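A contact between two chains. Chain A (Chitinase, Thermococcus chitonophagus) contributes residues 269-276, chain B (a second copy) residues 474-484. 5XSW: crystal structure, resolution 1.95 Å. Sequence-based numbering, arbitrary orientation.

Chain A 269-276: PDTADHDD
Chain B (474-484) GDDWYYHARNY

The contact between these two chitinase chains illustrates how an aspartate-rich turn and helix start can pack against a helix without one direct hydrogen bond, relying on van der Waals packing, a CH-pi contact and bridging waters. Chain A begins with a type I turn from Pro269(A) to Ala272(A), closed by Ala272(A) N to Pro269(A) O at 3.1 Å, passes through an extended Asp273(A) (phi/psi -121/136) and enters a helix at His274(A). Chain B is helical from Asp475(B) to Arg482(B). The two stretches run in the same sense: CA atoms pair Asp270(A) with Asp475(B) at 7.1 Å, Asp273(A) with Tyr479(B) at 5.6 Å and Asp275(A) with Asn483(B) at 7.2 Å, so chain A advances three residues, then two, for each four-residue step, about one helical turn, of chain B.

Tyr479(B), chi1 m and chi2 -59°, supplies the main apolar surface. Thr271(A) CA lies over one ring face, 4.0 Å from the centroid, and Thr271(A) CG2 (chi1 p) meets Tyr479(B) OH at 3.5 Å. Asp270(A) O approaches Tyr479(B) CE2 at 3.3 Å.

Asp273(A), chi1 t, points toward the helix, yet OD2 is spent on its own N-cap, accepting from Asp276(A) N at 2.9 Å. Its OD1 sits 3.2 Å from Tyr479(B) O; both are acceptors, so no bond forms. Asn483(B), chi1 m, turns ND2 back to Tyr479(B) O at 2.6 Å, leaving Asp273(A) CG 3.7 Å from that ND2.

Water joins what does not touch. One water donates to Asp476(B) O (3.3 Å) and weakly to Ala272(A) O (3.5 Å). Another donates to Asp275(A) OD1 (3.2 Å) and lies 2.8 Å from His480(B) NE2; that OD1 also accepts from His274(A) ND1 at 2.6 Å.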

ATOM      1  N   PRO A 269     -14.731  -1.337   4.798  1.00 22.38           N
ATOM      2  CA  PRO A 269     -15.568  -0.747   3.741  1.00 28.18           C
ATOM      3  C   PRO A 269     -14.719   0.112   2.793  1.00 29.25           C
ATOM      4  O   PRO A 269     -13.616   0.533   3.158  1.00 26.17           O
ATOM      5  CB  PRO A 269     -16.588   0.102   4.532  1.00 27.55           C
ATOM      6  CG  PRO A 269     -15.823   0.545   5.802  1.00 28.06           C
ATOM      7  CD  PRO A 269     -14.892  -0.676   6.106  1.00 23.44           C
ATOM      8  N   ASP A 270     -15.229   0.396   1.599  1.00 27.27           N
ATOM      9  CA  ASP A 270     -14.466   1.155   0.610  1.00 29.32           C
ATOM     10  C   ASP A 270     -14.157   2.575   1.084  1.00 29.94           C
ATOM     11  O   ASP A 270     -13.229   3.189   0.561  1.00 34.40           O
ATOM     12  CB  ASP A 270     -15.248   1.237  -0.729  1.00 35.23           C
ATOM     13  CG  ASP A 270     -15.326  -0.134  -1.464  1.00 43.23           C
ATOM     14  OD1 ASP A 270     -14.477  -1.017  -1.215  1.00 42.71           O
ATOM     15  OD2 ASP A 270     -16.227  -0.315  -2.306  1.00 45.32           O
ATOM     16  N   THR A 271     -14.931   3.060   2.065  1.00 26.22           N
ATOM     17  CA  THR A 271     -14.771   4.422   2.606  1.00 29.04           C
ATOM     18  C   THR A 271     -13.599   4.541   3.570  1.00 32.57           C
ATOM     19  O   THR A 271     -13.230   5.632   3.961  1.00 25.47           O
ATOM     20  CB  THR A 271     -16.016   4.875   3.362  1.00 33.62           C
ATOM     21  OG1 THR A 271     -16.422   3.848   4.289  1.00 33.62           O
ATOM     22  CG2 THR A 271     -17.175   5.178   2.388  1.00 33.66           C
ATOM     23  N   ALA A 272     -13.005   3.419   3.978  1.00 25.45           N
ATOM     24  CA  ALA A 272     -12.025   3.459   5.086  1.00 24.11           C
ATOM     25  C   ALA A 272     -10.832   4.314   4.688  1.00 24.79           C
ATOM     26  O   ALA A 272     -10.231   4.093   3.649  1.00 27.06           O
ATOM     27  CB  ALA A 272     -11.530   2.021   5.447  1.00 23.23           C
ATOM     28  N   ASP A 273     -10.468   5.243   5.541  1.00 28.09           N
ATOM     29  CA  ASP A 273      -9.421   6.207   5.252  1.00 28.99           C
ATOM     30  C   ASP A 273      -8.296   6.095   6.290  1.00 25.58           C
ATOM     31  O   ASP A 273      -8.571   6.024   7.491  1.00 25.83           O
ATOM     32  CB  ASP A 273     -10.009   7.649   5.292  1.00 34.44           C
ATOM     33  CG  ASP A 273      -8.929   8.681   5.412  1.00 34.49           C
ATOM     34  OD1 ASP A 273      -8.182   8.843   4.425  1.00 45.16           O
ATOM     35  OD2 ASP A 273      -8.746   9.246   6.497  1.00 31.27           O
ATOM     36  N   HIS A 274      -7.048   6.120   5.836  1.00 23.89           N
ATOM     37  CA  HIS A 274      -5.889   5.915   6.717  1.00 26.89           C
ATOM     38  C   HIS A 274      -5.850   6.829   7.957  1.00 31.94           C
ATOM     39  O   HIS A 274      -5.791   6.365   9.142  1.00 21.80           O
ATOM     40  CB  HIS A 274      -4.599   6.094   5.904  1.00 23.67           C
ATOM     41  CG  HIS A 274      -3.367   6.170   6.758  1.00 24.93           C
ATOM     42  ND1 HIS A 274      -2.869   7.365   7.251  1.00 24.68           N
ATOM     43  CD2 HIS A 274      -2.568   5.203   7.250  1.00 21.48           C
ATOM     44  CE1 HIS A 274      -1.815   7.122   8.010  1.00 25.82           C
ATOM     45  NE2 HIS A 274      -1.578   5.821   7.983  1.00 23.97           N
ATOM     46  N   ASP A 275      -5.848   8.150   7.734  1.00 27.76           N
ATOM     47  CA  ASP A 275      -5.712   9.059   8.891  1.00 29.61           C
ATOM     48  C   ASP A 275      -6.936   8.917   9.811  1.00 23.77           C
ATOM     49  O   ASP A 275      -6.805   8.913  11.036  1.00 26.29           O
ATOM     50  CB  ASP A 275      -5.497  10.569   8.440  1.00 33.37           C
ATOM     51  CG  ASP A 275      -4.104  10.821   7.748  1.00 36.05           C
ATOM     52  OD1 ASP A 275      -3.377   9.869   7.341  1.00 36.60           O
ATOM     53  OD2 ASP A 275      -3.732  12.003   7.535  1.00 41.45           O
ATOM     54  N   ASP A 276      -8.121   8.729   9.255  1.00 22.53           N
ATOM     55  CA  ASP A 276      -9.272   8.560  10.118  1.00 24.33           C
ATOM     56  C   ASP A 276      -9.168   7.307  11.057  1.00 22.78           C
ATOM     57  O   ASP A 276      -9.662   7.328  12.213  1.00 25.25           O
ATOM     58  CB  ASP A 276     -10.551   8.424   9.289  1.00 29.39           C
ATOM     59  CG  ASP A 276     -11.823   8.265  10.183  1.00 34.29           C
ATOM     60  OD1 ASP A 276     -11.927   9.043  11.140  1.00 38.78           O
ATOM     61  OD2 ASP A 276     -12.718   7.384   9.952  1.00 36.63           O
TER
ATOM     62  N   GLY B 474      -9.525   7.429  -8.187  1.00 25.90           N
ATOM     63  CA  GLY B 474     -10.120   6.251  -7.568  1.00 27.32           C
ATOM     64  C   GLY B 474     -10.432   6.469  -6.107  1.00 30.52           C
ATOM     65  O   GLY B 474     -10.136   7.519  -5.529  1.00 25.58           O
ATOM     66  N   ASP B 475     -11.019   5.454  -5.477  1.00 27.77           N
ATOM     67  CA  ASP B 475     -11.571   5.622  -4.152  1.00 29.51           C
ATOM     68  C   ASP B 475     -10.537   5.955  -3.115  1.00 31.49           C
ATOM     69  O   ASP B 475     -10.738   6.861  -2.264  1.00 28.90           O
ATOM     70  CB  ASP B 475     -12.323   4.335  -3.703  1.00 33.67           C
ATOM     71  CG  ASP B 475     -13.638   4.088  -4.479  1.00 37.74           C
ATOM     72  OD1 ASP B 475     -13.658   4.016  -5.709  1.00 39.32           O
ATOM     73  OD2 ASP B 475     -14.687   3.956  -3.822  1.00 51.06           O
ATOM     74  N   ASP B 476      -9.464   5.162  -3.090  1.00 26.72           N
ATOM     75  CA  ASP B 476      -8.441   5.364  -2.065  1.00 24.15           C
ATOM     76  C   ASP B 476      -7.819   6.786  -2.198  1.00 22.26           C
ATOM     77  O   ASP B 476      -7.572   7.465  -1.227  1.00 24.03           O
ATOM     78  CB  ASP B 476      -7.286   4.336  -2.208  1.00 23.13           C
ATOM     79  CG  ASP B 476      -7.727   2.862  -1.838  1.00 28.12           C
ATOM     80  OD1 ASP B 476      -8.594   2.725  -0.990  1.00 29.33           O
ATOM     81  OD2 ASP B 476      -7.182   1.919  -2.398  1.00 31.01           O
ATOM     82  N   TRP B 477      -7.501   7.167  -3.424  1.00 23.81           N
ATOM     83  CA  TRP B 477      -6.991   8.555  -3.613  1.00 25.26           C
ATOM     84  C   TRP B 477      -7.938   9.582  -3.030  1.00 22.12           C
ATOM     85  O   TRP B 477      -7.548  10.539  -2.328  1.00 24.82           O
ATOM     86  CB  TRP B 477      -6.773   8.823  -5.116  1.00 22.18           C
ATOM     87  CG  TRP B 477      -6.231  10.219  -5.357  1.00 24.47           C
ATOM     88  CD1 TRP B 477      -6.951  11.335  -5.844  1.00 27.77           C
ATOM     89  CD2 TRP B 477      -4.894  10.692  -5.072  1.00 23.52           C
ATOM     90  NE1 TRP B 477      -6.107  12.433  -5.893  1.00 25.29           N
ATOM     91  CE2 TRP B 477      -4.850  12.076  -5.445  1.00 29.89           C
ATOM     92  CE3 TRP B 477      -3.725  10.085  -4.584  1.00 23.89           C
ATOM     93  CZ2 TRP B 477      -3.709  12.835  -5.314  1.00 23.56           C
ATOM     94  CZ3 TRP B 477      -2.558  10.862  -4.468  1.00 25.93           C
ATOM     95  CH2 TRP B 477      -2.562  12.221  -4.865  1.00 24.79           C
ATOM     96  N   TYR B 478      -9.221   9.346  -3.259  1.00 28.90           N
ATOM     97  CA  TYR B 478     -10.221  10.339  -2.839  1.00 26.31           C
ATOM     98  C   TYR B 478     -10.173  10.592  -1.320  1.00 32.37           C
ATOM     99  O   TYR B 478      -9.952  11.711  -0.862  1.00 28.15           O
ATOM    100  CB  TYR B 478     -11.608   9.862  -3.259  1.00 28.36           C
ATOM    101  CG  TYR B 478     -12.670  10.889  -3.020  1.00 31.51           C
ATOM    102  CD1 TYR B 478     -12.801  11.991  -3.892  1.00 32.62           C
ATOM    103  CD2 TYR B 478     -13.506  10.806  -1.909  1.00 26.68           C
ATOM    104  CE1 TYR B 478     -13.806  12.999  -3.660  1.00 32.47           C
ATOM    105  CE2 TYR B 478     -14.517  11.775  -1.679  1.00 33.81           C
ATOM    106  CZ  TYR B 478     -14.660  12.859  -2.567  1.00 35.79           C
ATOM    107  OH  TYR B 478     -15.622  13.816  -2.331  1.00 32.48           O
ATOM    108  N   TYR B 479     -10.315   9.527  -0.524  1.00 29.10           N
ATOM    109  CA  TYR B 479     -10.291   9.670   0.923  1.00 29.33           C
ATOM    110  C   TYR B 479      -8.968  10.158   1.407  1.00 29.13           C
ATOM    111  O   TYR B 479      -8.890  11.057   2.252  1.00 34.68           O
ATOM    112  CB  TYR B 479     -10.664   8.340   1.586  1.00 34.25           C
ATOM    113  CG  TYR B 479     -12.039   7.936   1.129  1.00 28.25           C
ATOM    114  CD1 TYR B 479     -13.137   8.771   1.366  1.00 34.91           C
ATOM    115  CD2 TYR B 479     -12.222   6.799   0.406  1.00 29.85           C
ATOM    116  CE1 TYR B 479     -14.390   8.426   0.898  1.00 31.51           C
ATOM    117  CE2 TYR B 479     -13.433   6.442  -0.067  1.00 35.10           C
ATOM    118  CZ  TYR B 479     -14.524   7.266   0.193  1.00 35.01           C
ATOM    119  OH  TYR B 479     -15.724   6.875  -0.307  1.00 37.03           O
ATOM    120  N   HIS B 480      -7.904   9.662   0.799  1.00 28.39           N
ATOM    121  CA  HIS B 480      -6.597  10.034   1.311  1.00 28.67           C
ATOM    122  C   HIS B 480      -6.276  11.520   1.065  1.00 31.50           C
ATOM    123  O   HIS B 480      -5.860  12.245   1.996  1.00 32.95           O
ATOM    124  CB  HIS B 480      -5.511   9.162   0.656  1.00 28.28           C
ATOM    125  CG  HIS B 480      -4.184   9.289   1.307  1.00 30.42           C
ATOM    126  ND1 HIS B 480      -3.005   9.105   0.628  1.00 36.62           N
ATOM    127  CD2 HIS B 480      -3.846   9.586   2.581  1.00 38.06           C
ATOM    128  CE1 HIS B 480      -1.992   9.278   1.459  1.00 32.75           C
ATOM    129  NE2 HIS B 480      -2.476   9.600   2.644  1.00 35.19           N
ATOM    130  N   ALA B 481      -6.435  11.959  -0.193  1.00 27.69           N
ATOM    131  CA  ALA B 481      -6.053  13.330  -0.549  1.00 27.82           C
ATOM    132  C   ALA B 481      -7.030  14.334   0.059  1.00 29.34           C
ATOM    133  O   ALA B 481      -6.627  15.433   0.421  1.00 29.53           O
ATOM    134  CB  ALA B 481      -5.955  13.515  -2.103  1.00 25.47           C
ATOM    135  N   ARG B 482      -8.288  13.953   0.244  1.00 29.55           N
ATOM    136  CA  ARG B 482      -9.218  14.916   0.871  1.00 29.78           C
ATOM    137  C   ARG B 482      -8.859  15.124   2.328  1.00 42.47           C
ATOM    138  O   ARG B 482      -9.091  16.193   2.872  1.00 41.95           O
ATOM    139  CB  ARG B 482     -10.672  14.454   0.774  1.00 32.60           C
ATOM    140  CG  ARG B 482     -11.232  14.644  -0.620  1.00 38.29           C
ATOM    141  CD  ARG B 482     -12.726  14.366  -0.604  1.00 43.58           C
ATOM    142  NE  ARG B 482     -13.448  15.074   0.446  1.00 60.85           N
ATOM    143  CZ  ARG B 482     -14.316  16.072   0.232  1.00 59.85           C
ATOM    144  NH1 ARG B 482     -14.585  16.476  -1.000  1.00 38.50           N
ATOM    145  NH2 ARG B 482     -14.920  16.659   1.264  1.00 59.42           N
ATOM    146  N   ASN B 483      -8.275  14.111   2.966  1.00 37.93           N
ATOM    147  CA  ASN B 483      -7.986  14.219   4.404  1.00 34.56           C
ATOM    148  C   ASN B 483      -6.537  14.595   4.749  1.00 43.62           C
ATOM    149  O   ASN B 483      -6.157  14.608   5.916  1.00 52.44           O
ATOM    150  CB  ASN B 483      -8.420  12.906   5.097  1.00 35.88           C
ATOM    151  CG  ASN B 483      -9.959  12.746   5.047  1.00 52.69           C
ATOM    152  OD1 ASN B 483     -10.678  13.476   5.723  1.00 55.84           O
ATOM    153  ND2 ASN B 483     -10.461  11.870   4.170  1.00 47.64           N
ATOM    154  N   TYR B 484      -5.748  14.965   3.739  1.00 33.18           N
ATOM    155  CA  TYR B 484      -4.309  15.130   3.901  1.00 26.46           C
ATOM    156  C   TYR B 484      -4.037  16.584   4.264  1.00 32.61           C
ATOM    157  O   TYR B 484      -4.397  17.480   3.497  1.00 33.22           O
ATOM    158  CB  TYR B 484      -3.586  14.716   2.588  1.00 27.24           C
ATOM    159  CG  TYR B 484      -2.098  14.588   2.753  1.00 28.57           C
ATOM    160  CD1 TYR B 484      -1.550  13.557   3.538  1.00 28.66           C
ATOM    161  CD2 TYR B 484      -1.241  15.468   2.113  1.00 24.53           C
ATOM    162  CE1 TYR B 484      -0.178  13.454   3.683  1.00 24.65           C
ATOM    163  CE2 TYR B 484       0.117  15.373   2.223  1.00 27.27           C
ATOM    164  CZ  TYR B 484       0.660  14.350   3.000  1.00 27.12           C
ATOM    165  OH  TYR B 484       2.032  14.281   3.115  1.00 23.79           O
TER
HETATM  166  O   HOH W   1      -8.047   5.487   1.335  1.00 48.29           O
HETATM  167  O   HOH W   2      -1.124   9.960   5.111  1.00 28.47           O
HETATM  168  O   HOH W   3      -5.072  14.279   8.643  1.00 51.34           O